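Putative glycoside hydrolase (Bacteroides thetaiotaomicron VPI-5482, PDB 3HBZ) is of unproven function but binds calcium and may act in carbohydrate metabolism, possibly as a glycoside hydrolase. Local coordinates at residues L213-F225 against G234-Y246. Numbering follows the deposited sequence.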
loop_
_atom_site.group_PDB
_atom_site.type_symbol
_atom_site.label_atom_id
_atom_site.label_comp_id
_atom_site.label_asym_id
_atom_site.label_seq_id
_atom_site.Cartn_x
_atom_site.Cartn_y
_atom_site.Cartn_z
ATOM N N LEU A 213 -5.484 17.155 3.201
ATOM C CA LEU A 213 -4.847 16.065 3.937
ATOM C C LEU A 213 -4.169 16.740 5.144
ATOM O O LEU A 213 -3.291 17.592 4.953
ATOM C CB LEU A 213 -3.764 15.394 3.097
ATOM C CG LEU A 213 -3.005 14.263 3.823
ATOM C CD1 LEU A 213 -3.962 13.121 4.197
ATOM C CD2 LEU A 213 -1.889 13.721 2.943
ATOM N N ALA A 214 -4.553 16.344 6.355
ATOM C CA ALA A 214 -4.085 16.965 7.585
ATOM C C ALA A 214 -3.533 15.893 8.510
ATOM O O ALA A 214 -3.907 14.744 8.386
ATOM C CB ALA A 214 -5.247 17.741 8.292
ATOM N N GLY A 215 -2.596 16.274 9.378
ATOM C CA GLY A 215 -2.073 15.377 10.389
ATOM C C GLY A 215 -0.859 15.935 11.063
ATOM O O GLY A 215 -0.573 17.127 10.932
ATOM N N TYR A 216 -0.146 15.079 11.806
ATOM C CA TYR A 216 1.050 15.512 12.496
ATOM C C TYR A 216 2.274 14.684 12.124
ATOM O O TYR A 216 2.161 13.476 11.892
ATOM C CB TYR A 216 0.833 15.439 14.017
ATOM C CG TYR A 216 -0.129 16.470 14.490
ATOM C CD1 TYR A 216 -1.495 16.224 14.460
ATOM C CD2 TYR A 216 0.318 17.727 14.935
ATOM C CE1 TYR A 216 -2.391 17.176 14.886
ATOM C CE2 TYR A 216 -0.580 18.688 15.378
ATOM C CZ TYR A 216 -1.932 18.398 15.323
ATOM O OH TYR A 216 -2.846 19.310 15.723
ATOM N N TYR A 217 3.456 15.323 12.164
ATOM C CA TYR A 217 4.700 14.609 11.933
ATOM C C TYR A 217 5.833 15.095 12.795
ATOM O O TYR A 217 5.801 16.191 13.340
ATOM C CB TYR A 217 5.119 14.641 10.460
ATOM C CG TYR A 217 5.811 15.904 10.052
ATOM C CD1 TYR A 217 5.076 17.075 9.822
ATOM C CD2 TYR A 217 7.190 15.949 9.882
ATOM C CE1 TYR A 217 5.703 18.252 9.426
ATOM C CE2 TYR A 217 7.833 17.131 9.523
ATOM C CZ TYR A 217 7.075 18.279 9.280
ATOM O OH TYR A 217 7.691 19.452 8.920
ATOM N N LYS A 218 6.829 14.226 12.897
ATOM C CA LYS A 218 8.156 14.542 13.359
ATOM C C LYS A 218 9.113 14.028 12.277
ATOM O O LYS A 218 8.827 13.012 11.593
ATOM C CB LYS A 218 8.480 13.833 14.687
ATOM C CG LYS A 218 7.749 14.335 15.915
ATOM C CD LYS A 218 8.164 13.557 17.158
ATOM C CE LYS A 218 7.559 14.141 18.427
ATOM N NZ LYS A 218 7.791 13.349 19.662
ATOM N N TYR A 219 10.271 14.672 12.155
ATOM C CA TYR A 219 11.248 14.246 11.156
ATOM C C TYR A 219 12.679 14.549 11.570
ATOM O O TYR A 219 12.984 15.650 12.040
ATOM C CB TYR A 219 10.964 14.881 9.797
ATOM C CG TYR A 219 11.890 14.386 8.687
ATOM C CD1 TYR A 219 11.749 13.108 8.186
ATOM C CD2 TYR A 219 12.918 15.184 8.167
ATOM C CE1 TYR A 219 12.573 12.605 7.194
ATOM C CE2 TYR A 219 13.796 14.680 7.142
ATOM C CZ TYR A 219 13.622 13.386 6.690
ATOM O OH TYR A 219 14.360 12.841 5.677
ATOM N N LYS A 220 13.546 13.566 11.342
ATOM C CA LYS A 220 14.997 13.715 11.501
ATOM C C LYS A 220 15.683 13.106 10.251
ATOM O O LYS A 220 15.407 11.988 9.885
ATOM C CB LYS A 220 15.445 13.016 12.768
ATOM C CG LYS A 220 16.951 13.177 13.111
ATOM C CD LYS A 220 17.252 12.693 14.524
ATOM N N ALA A 221 16.507 13.885 9.564
ATOM C CA ALA A 221 17.277 13.394 8.427
ATOM C C ALA A 221 18.393 12.530 8.947
ATOM O O ALA A 221 18.923 12.803 10.011
ATOM C CB ALA A 221 17.870 14.563 7.649
ATOM N N GLY A 222 18.782 11.518 8.189
ATOM C CA GLY A 222 19.989 10.772 8.486
ATOM C C GLY A 222 21.218 11.620 8.251
ATOM O O GLY A 222 21.169 12.597 7.506
ATOM N N ASP A 223 22.313 11.187 8.856
ATOM C CA ASP A 223 23.618 11.892 8.895
ATOM C C ASP A 223 24.279 12.090 7.538
ATOM O O ASP A 223 24.843 13.126 7.280
ATOM C CB ASP A 223 24.608 11.094 9.761
ATOM C CG ASP A 223 24.208 11.038 11.246
ATOM O OD1 ASP A 223 23.425 11.902 11.713
ATOM O OD2 ASP A 223 24.706 10.129 11.953
ATOM N N GLN A 224 24.194 11.094 6.672
ATOM C CA GLN A 224 24.951 11.092 5.436
ATOM C C GLN A 224 24.047 10.795 4.263
ATOM O O GLN A 224 23.533 9.688 4.103
ATOM C CB GLN A 224 26.072 10.039 5.536
ATOM C CG GLN A 224 26.968 9.922 4.301
ATOM C CD GLN A 224 27.626 11.246 3.914
ATOM O OE1 GLN A 224 28.497 11.763 4.629
ATOM N NE2 GLN A 224 27.210 11.801 2.769
ATOM N N PHE A 225 23.789 11.811 3.470
ATOM C CA PHE A 225 23.027 11.661 2.274
ATOM C C PHE A 225 23.849 10.909 1.234
ATOM O O PHE A 225 25.042 11.217 1.043
ATOM C CB PHE A 225 22.663 13.037 1.726
ATOM C CG PHE A 225 21.565 13.001 0.709
ATOM C CD1 PHE A 225 21.842 12.796 -0.641
ATOM C CD2 PHE A 225 20.255 13.240 1.093
ATOM C CE1 PHE A 225 20.804 12.770 -1.588
ATOM C CE2 PHE A 225 19.220 13.223 0.168
ATOM C CZ PHE A 225 19.497 12.996 -1.186
ATOM N N GLY A 234 26.699 18.239 -0.146
ATOM C CA GLY A 234 25.862 19.451 -0.083
ATOM C C GLY A 234 24.394 19.271 0.290
ATOM O O GLY A 234 23.618 20.231 0.198
ATOM N N LYS A 235 24.000 18.067 0.721
ATOM C CA LYS A 235 22.580 17.708 0.698
ATOM C C LYS A 235 22.078 17.195 2.047
ATOM O O LYS A 235 22.795 16.526 2.765
ATOM C CB LYS A 235 22.312 16.708 -0.442
ATOM C CG LYS A 235 21.074 17.094 -1.286
ATOM C CD LYS A 235 20.878 16.265 -2.569
ATOM C CE LYS A 235 19.434 16.427 -3.098
ATOM N NZ LYS A 235 19.057 15.394 -4.114
ATOM N N ARG A 236 20.856 17.574 2.409
ATOM C CA ARG A 236 20.226 17.064 3.625
ATOM C C ARG A 236 18.919 16.374 3.210
ATOM O O ARG A 236 18.231 16.850 2.323
ATOM C CB ARG A 236 20.025 18.185 4.612
ATOM C CG ARG A 236 19.777 17.734 6.025
ATOM C CD ARG A 236 21.034 17.675 6.939
ATOM N NE ARG A 236 20.551 17.283 8.266
ATOM C CZ ARG A 236 21.042 16.339 9.073
ATOM N NH1 ARG A 236 22.153 15.661 8.814
ATOM N NH2 ARG A 236 20.401 16.095 10.206
ATOM N N ASP A 237 18.628 15.200 3.772
ATOM C CA ASP A 237 17.449 14.459 3.355
ATOM C C ASP A 237 16.186 15.203 3.823
ATOM O O ASP A 237 16.258 16.069 4.716
ATOM C CB ASP A 237 17.503 13.038 3.944
ATOM C CG ASP A 237 16.723 11.998 3.140
ATOM O OD1 ASP A 237 16.083 12.322 2.094
ATOM O OD2 ASP A 237 16.741 10.813 3.592
ATOM N N ILE A 238 15.054 14.907 3.186
ATOM C CA ILE A 238 13.760 15.422 3.631
ATOM C C ILE A 238 12.717 14.378 3.297
ATOM O O ILE A 238 12.912 13.570 2.386
ATOM C CB ILE A 238 13.418 16.829 2.993
ATOM C CG1 ILE A 238 12.332 17.589 3.779
ATOM C CG2 ILE A 238 13.040 16.682 1.462
ATOM C CD1 ILE A 238 12.611 17.795 5.323
ATOM N N CYS A 239 11.639 14.359 4.080
ATOM C CA CYS A 239 10.491 13.516 3.833
ATOM C C CYS A 239 9.594 14.054 2.726
ATOM O O CYS A 239 9.766 15.216 2.273
ATOM C CB CYS A 239 9.681 13.398 5.114
ATOM S SG CYS A 239 9.140 14.995 5.758
ATOM N N ASP A 240 8.643 13.227 2.291
ATOM C CA ASP A 240 7.546 13.664 1.408
ATOM C C ASP A 240 6.245 13.119 1.965
ATOM O O ASP A 240 6.190 12.009 2.546
ATOM C CB ASP A 240 7.768 13.193 -0.030
ATOM C CG ASP A 240 7.065 14.056 -1.073
ATOM O OD1 ASP A 240 6.375 15.057 -0.764
ATOM O OD2 ASP A 240 7.211 13.700 -2.238
ATOM N N ILE A 241 5.210 13.941 1.841
ATOM C CA ILE A 241 3.864 13.596 2.231
ATOM C C ILE A 241 2.951 14.175 1.157
ATOM O O ILE A 241 3.005 15.374 0.888
ATOM C CB ILE A 241 3.484 14.245 3.605
ATOM C CG1 ILE A 241 4.497 13.849 4.684
ATOM C CG2 ILE A 241 2.008 13.876 3.965
ATOM C CD1 ILE A 241 4.366 14.543 6.074
ATOM N N TYR A 242 2.162 13.329 0.512
ATOM C CA TYR A 242 1.355 13.778 -0.573
ATOM C C TYR A 242 0.125 12.905 -0.752
ATOM O O TYR A 242 0.013 11.841 -0.119
ATOM C CB TYR A 242 2.194 13.895 -1.827
ATOM C CG TYR A 242 2.786 12.623 -2.398
ATOM C CD1 TYR A 242 2.108 11.897 -3.379
ATOM C CD2 TYR A 242 4.027 12.187 -2.017
ATOM C CE1 TYR A 242 2.671 10.753 -3.976
ATOM C CE2 TYR A 242 4.602 10.997 -2.571
ATOM C CZ TYR A 242 3.920 10.306 -3.567
ATOM O OH TYR A 242 4.473 9.177 -4.156
ATOM N N ALA A 243 -0.811 13.392 -1.566
ATOM C CA ALA A 243 -2.019 12.665 -1.936
ATOM C C ALA A 243 -2.375 13.047 -3.360
ATOM O O ALA A 243 -2.060 14.163 -3.814
ATOM C CB ALA A 243 -3.197 12.967 -0.973
ATOM N N ILE A 244 -2.954 12.092 -4.086
ATOM C CA ILE A 244 -3.361 12.297 -5.483
ATOM C C ILE A 244 -4.777 11.736 -5.666
ATOM O O ILE A 244 -5.208 10.846 -4.941
ATOM C CB ILE A 244 -2.384 11.661 -6.467
ATOM C CG1 ILE A 244 -2.226 10.147 -6.185
ATOM C CG2 ILE A 244 -1.026 12.327 -6.388
ATOM C CD1 ILE A 244 -1.239 9.412 -7.137
HETATM N N MSE A 245 -5.504 12.335 -6.587
HETATM C CA MSE A 245 -6.788 11.851 -7.070
HETATM C C MSE A 245 -6.645 11.766 -8.586
HETATM O O MSE A 245 -6.177 12.728 -9.242
HETATM C CB MSE A 245 -7.879 12.820 -6.741
HETATM C CG MSE A 245 -9.256 12.238 -6.960
HETATM SE SE MSE A 245 -10.559 13.562 -6.663
HETATM C CE MSE A 245 -12.143 12.391 -6.666
ATOM N N TYR A 246 -7.005 10.615 -9.135
ATOM C CA TYR A 246 -7.001 10.413 -10.574
ATOM C C TYR A 246 -8.176 9.571 -11.046
ATOM O O TYR A 246 -8.729 8.759 -10.311
ATOM C CB TYR A 246 -5.679 9.737 -11.013
ATOM C CG TYR A 246 -5.449 8.383 -10.385
ATOM C CD1 TYR A 246 -4.890 8.251 -9.118
ATOM C CD2 TYR A 246 -5.825 7.208 -11.049
ATOM C CE1 TYR A 246 -4.653 6.980 -8.546
ATOM C CE2 TYR A 246 -5.619 5.929 -10.462
ATOM C CZ TYR A 246 -5.035 5.819 -9.241
ATOM O OH TYR A 246 -4.905 4.543 -8.690
HETATM O O HOH W 1 20.794 13.823 5.166
HETATM O O HOH W 2 23.118 14.482 11.058
#
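D237 OD2 is gripped by three donors, S327 OG, S315 OG and the backbone N of A324. This holds the carboxylate of D237 beside the end of Y219, whose OH lies 3.6 Å from D237 CG and is itself bonded to S314 O. No direct hydrogen bond joins segments 213-225 and 234-246. Water 1 bridges them instead: it donates to G222 O and accepts from D237 N at 2.9 Å. Water 2 links D223 OD1 to R236 NH1. The R236 guanidinium lays one face over A221 CB.

Y219 has its CG anti to the backbone N (chi1 -175°), which carries the ring across to 237-239. C239 packs over one ring face: SG sits 4.2 Å from the Y219 ring centroid, with CB making a CH-pi contact. I238 CD1 touches CE2 of the same ring at 3.8 Å. Replacing Y219 by an alanine would probably leave S314 O without this hydroxyl partner and open a gap beside C239 and I238.

At the loop end, K235 runs its extended chain over one face of F225, with CD 4.0 Å from the F225 ring centroid. R236 NE and K235 NZ form salt bridges with E277 and E317. D237 meets the F225 ring at its edge, the carboxylate plane turned 89° from the ring. Farther along, L213 CD2 rests on I241 CG2 at 4.0 Å and nears A243 CB.

Strands 213-220 and 240-246 run roughly antiparallel (155°). The first pairs with 281-290 and 328-338, the second with 266-271 and 306-313. This is consistent with facing layers of a beta-sandwich, as in the galactose-binding-domain-like clan of this putative carbohydrate metabolism domain. The chemistry implies a mainly apolar and aromatic contact, with one cysteine sulfur over Y219. The buried Y219 OH and D237 OD2 have protein partners, and water 1 serves two backbone atoms.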